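Local coordinates for malonyl CoA-acyl carrier protein transacylase (Staphylococcus aureus, PDB 3IM9), which catalyses transfer of the malonyl group from malonyl-CoA to holo-acyl carrier protein, a reaction of fatty acid biosynthesis, at residues T42-A45 and K46-F50; G25-Q28 and D29-N32. All blocks are in the same frame, centred on the assembly; numbering follows the deposited sequence.

From the N terminus the chain leaves strand 11-16 of the parallel sheet and enters a long loop, where contact 2 (25-28 with 29-32) forms two consecutive turns; after Asn-32 it enters helix 35-47, whose C-terminal end and exit make contact 1 (42-45 with 46-50), just before helix 52-57. The contacts follow in series, neither nesting nor crossing, with centres about 15 Å apart. They meet where Phe-31 CE2 packs 3.8 Å from Thr-42 OG1. Both also lean on helices 52-57 and 67-84, so the loop and the helix end pack on the same two helices, away from the annotated sites.

Contact 1. Residues T42-A45 and K46-F50; sequences TSAA and KTLDF
Lys-46 N and Leu-48 N reach back four residues to Thr-42 O (2.8 Å) and Ala-44 O (3.0 Å), closing the last turn of helix 35-47 before Leu-48 departs from helical backbone angles. Between these two bonds, Thr-47 N makes only weak ones to the carbonyls of Ser-43 and Ala-44. The Thr-47 hydroxyl adds a second donor: OG1 donates to Ser-43 O over 2.9 Å, coming from above the carbonyl plane, 36° out of it. A Thr-47 chi1 of -68° sets OG1 beside its own backbone N, within reach of the carbonyl one turn back. Lys-46 and Thr-42 run side by side in the same direction. The lysine chain, bent at chi2 (-26°) and again at chi4, folds back along the helix, with CG over Thr-42 O and CE pressed against the Thr-42 methyl CG2 at 3.4 Å, tighter than usual for two carbons. Thr-42 turns its hydroxyl to Thr-38 O in the preceding turn. On the inner side, Ala-44 CB loosely meets Leu-48 CD1, and both rest on helix 67-84, at Thr-76 and Pro-72. Ala-45 O takes two waters instead of an amide: one donates also to Leu-48 O, the other also to Phe-50 O. Beyond the turn, Asp-49 forms a salt bridge to Arg-120 of helix 112-128. The chemistry is that of a helix C-terminus, where a threonine hydroxyl adds a bond to a carbonyl served by a weak amide bond, and two waters link the Ala-45 carbonyl to the loop that leads into helix 52-57.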
# COMPACT_ATOMS: atom_id res chain seq x y z
N THR A 42 -7.37 19.59 -5.50
CA THR A 42 -8.60 20.34 -5.26
C THR A 42 -9.80 19.40 -5.30
O THR A 42 -10.72 19.60 -4.49
CB THR A 42 -8.79 21.38 -6.37
OG1 THR A 42 -7.76 22.38 -6.26
CG2 THR A 42 -10.12 22.07 -6.26
N SER A 43 -9.72 18.32 -6.08
CA SER A 43 -10.84 17.34 -6.03
C SER A 43 -10.96 16.74 -4.65
O SER A 43 -12.02 16.62 -4.10
CB SER A 43 -10.66 16.27 -7.08
OG SER A 43 -11.72 15.31 -7.06
N ALA A 44 -9.81 16.34 -4.10
CA ALA A 44 -9.80 15.72 -2.76
C ALA A 44 -10.32 16.75 -1.74
O ALA A 44 -11.13 16.44 -0.85
CB ALA A 44 -8.35 15.33 -2.41
N ALA A 45 -9.85 17.99 -1.83
CA ALA A 45 -10.30 19.07 -0.90
C ALA A 45 -11.84 19.28 -0.97
O ALA A 45 -12.46 19.49 0.06
CB ALA A 45 -9.59 20.37 -1.18
N LYS A 46 -12.38 19.26 -2.21
CA LYS A 46 -13.83 19.50 -2.33
C LYS A 46 -14.61 18.27 -1.92
O LYS A 46 -15.81 18.40 -1.67
CB LYS A 46 -14.18 19.81 -3.79
CG LYS A 46 -13.61 21.06 -4.43
CD LYS A 46 -13.35 22.02 -3.40
CE LYS A 46 -12.41 23.06 -4.00
NZ LYS A 46 -12.74 24.52 -3.56
N THR A 47 -14.03 17.06 -1.92
CA THR A 47 -14.79 15.86 -1.63
C THR A 47 -14.83 15.50 -0.19
O THR A 47 -15.86 15.05 0.35
CB THR A 47 -14.12 14.70 -2.41
OG1 THR A 47 -14.31 14.91 -3.83
CG2 THR A 47 -14.65 13.38 -1.99
N LEU A 48 -13.70 15.63 0.51
CA LEU A 48 -13.60 15.16 1.87
C LEU A 48 -14.15 16.08 2.95
O LEU A 48 -14.06 17.35 2.80
CB LEU A 48 -12.11 14.81 2.14
CG LEU A 48 -11.59 13.67 1.24
CD1 LEU A 48 -10.15 13.56 1.26
CD2 LEU A 48 -12.19 12.29 1.67
N ASP A 49 -14.58 15.48 4.05
CA ASP A 49 -15.20 16.18 5.17
C ASP A 49 -14.18 16.68 6.20
O ASP A 49 -14.56 17.07 7.31
CB ASP A 49 -16.29 15.26 5.84
CG ASP A 49 -15.73 14.06 6.56
OD1 ASP A 49 -14.51 13.83 6.62
OD2 ASP A 49 -16.61 13.26 7.06
N PHE A 50 -12.87 16.64 5.90
CA PHE A 50 -11.91 17.31 6.76
C PHE A 50 -10.94 18.04 5.83
O PHE A 50 -11.02 17.86 4.57
CB PHE A 50 -11.15 16.29 7.63
CG PHE A 50 -10.16 15.39 6.84
CD1 PHE A 50 -10.64 14.33 6.03
CD2 PHE A 50 -8.76 15.51 7.03
CE1 PHE A 50 -9.75 13.49 5.32
CE2 PHE A 50 -7.90 14.73 6.32
CZ PHE A 50 -8.41 13.66 5.47
O HOH W 1 -11.09 19.65 2.36
O HOH W 2 -15.00 19.61 1.35

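Contact 2. Residues G25-Q28 and D29-N32; sequences GMAQ and DLFN
Ala-27 O accepts both backbone bonds that join 25-28 to 29-32. The one from Leu-30 N is 3.0 Å long, with the donor well above the carbonyl plane, 62° out of it; that from Phe-31 N is weak at 3.4 Å. Just before them, Gln-28 N bonds to Gly-25 O and closes a type II turn. A water donates to Gln-28 O and Phe-31 O, 2.7 Å from each, bridging the two carbonyls. Apolar contact is small: Ala-27 CB meets Leu-30 CD1 at 4.1 Å, and this pair packs on helix 67-84, Ala-27 against His-77 and Leu-30 against Ala-80. Among the polar side chains, Asp-29 has CG between its own backbone N and carbonyl carbon (chi1 61°), which folds OD2 back to 3.5 Å from Ala-27 C while OD1 accepts from Leu-306 N. Farther on, the Phe-31 side chain reaches Leu-41 of helix 35-47. Two successive turns sharing Ala-27 and Gln-28, the first a type II beta turn and the second of type I geometry, with the weak Phe-31 N bond extending it, thus lead the chain from strand 11-16 toward helix 35-47.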
# COMPACT_ATOMS: atom_id res chain seq x y z
N GLY A 25 4.09 17.84 4.73
CA GLY A 25 4.61 18.64 3.62
C GLY A 25 4.33 17.94 2.28
O GLY A 25 4.54 18.53 1.21
N MET A 26 3.87 16.69 2.32
CA MET A 26 3.65 15.91 1.10
C MET A 26 2.70 16.63 0.14
O MET A 26 1.58 17.05 0.52
CB MET A 26 3.15 14.51 1.42
CG MET A 26 1.82 14.52 2.22
SD MET A 26 1.41 12.86 2.92
CE MET A 26 0.88 11.97 1.40
N ALA A 27 3.20 16.75 -1.12
CA ALA A 27 2.46 17.38 -2.25
C ALA A 27 2.43 18.90 -2.17
O ALA A 27 1.82 19.50 -3.08
CB ALA A 27 1.02 16.74 -2.43
N GLN A 28 3.06 19.50 -1.16
CA GLN A 28 2.93 20.98 -1.06
C GLN A 28 3.60 21.65 -2.28
O GLN A 28 3.15 22.71 -2.69
CB GLN A 28 3.41 21.45 0.30
CG GLN A 28 4.86 21.45 0.34
CD GLN A 28 5.32 21.79 1.73
OE1 GLN A 28 6.45 21.42 2.08
NE2 GLN A 28 4.41 22.40 2.60
N ASP A 29 4.57 20.99 -2.88
CA ASP A 29 5.23 21.52 -4.03
C ASP A 29 4.41 21.44 -5.28
O ASP A 29 4.69 22.19 -6.28
CB ASP A 29 6.59 20.86 -4.19
CG ASP A 29 6.52 19.31 -4.39
OD1 ASP A 29 7.44 18.77 -5.06
OD2 ASP A 29 5.53 18.74 -3.87
N LEU A 30 3.43 20.55 -5.34
CA LEU A 30 2.58 20.43 -6.54
C LEU A 30 1.50 21.50 -6.59
O LEU A 30 1.07 21.90 -7.67
CB LEU A 30 1.94 19.00 -6.52
CG LEU A 30 2.93 17.83 -6.63
CD1 LEU A 30 2.12 16.56 -6.35
CD2 LEU A 30 3.59 17.77 -7.99
N PHE A 31 0.95 21.83 -5.41
CA PHE A 31 -0.30 22.56 -5.35
C PHE A 31 -0.09 23.97 -5.97
O PHE A 31 0.80 24.76 -5.51
CB PHE A 31 -0.82 22.64 -3.90
CG PHE A 31 -2.14 23.17 -3.77
CD1 PHE A 31 -2.42 24.23 -2.90
CD2 PHE A 31 -3.23 22.56 -4.48
CE1 PHE A 31 -3.81 24.67 -2.79
CE2 PHE A 31 -4.54 22.96 -4.33
CZ PHE A 31 -4.85 24.03 -3.47
N ASN A 32 -0.97 24.25 -6.94
CA ASN A 32 -0.89 25.54 -7.72
C ASN A 32 0.36 25.71 -8.50
O ASN A 32 0.62 26.85 -8.93
CB ASN A 32 -1.11 26.75 -6.80
CG ASN A 32 -2.56 26.76 -6.21
OD1 ASN A 32 -3.50 26.42 -6.93
ND2 ASN A 32 -2.72 27.08 -4.94
O HOH W 3 1.92 25.08 -3.02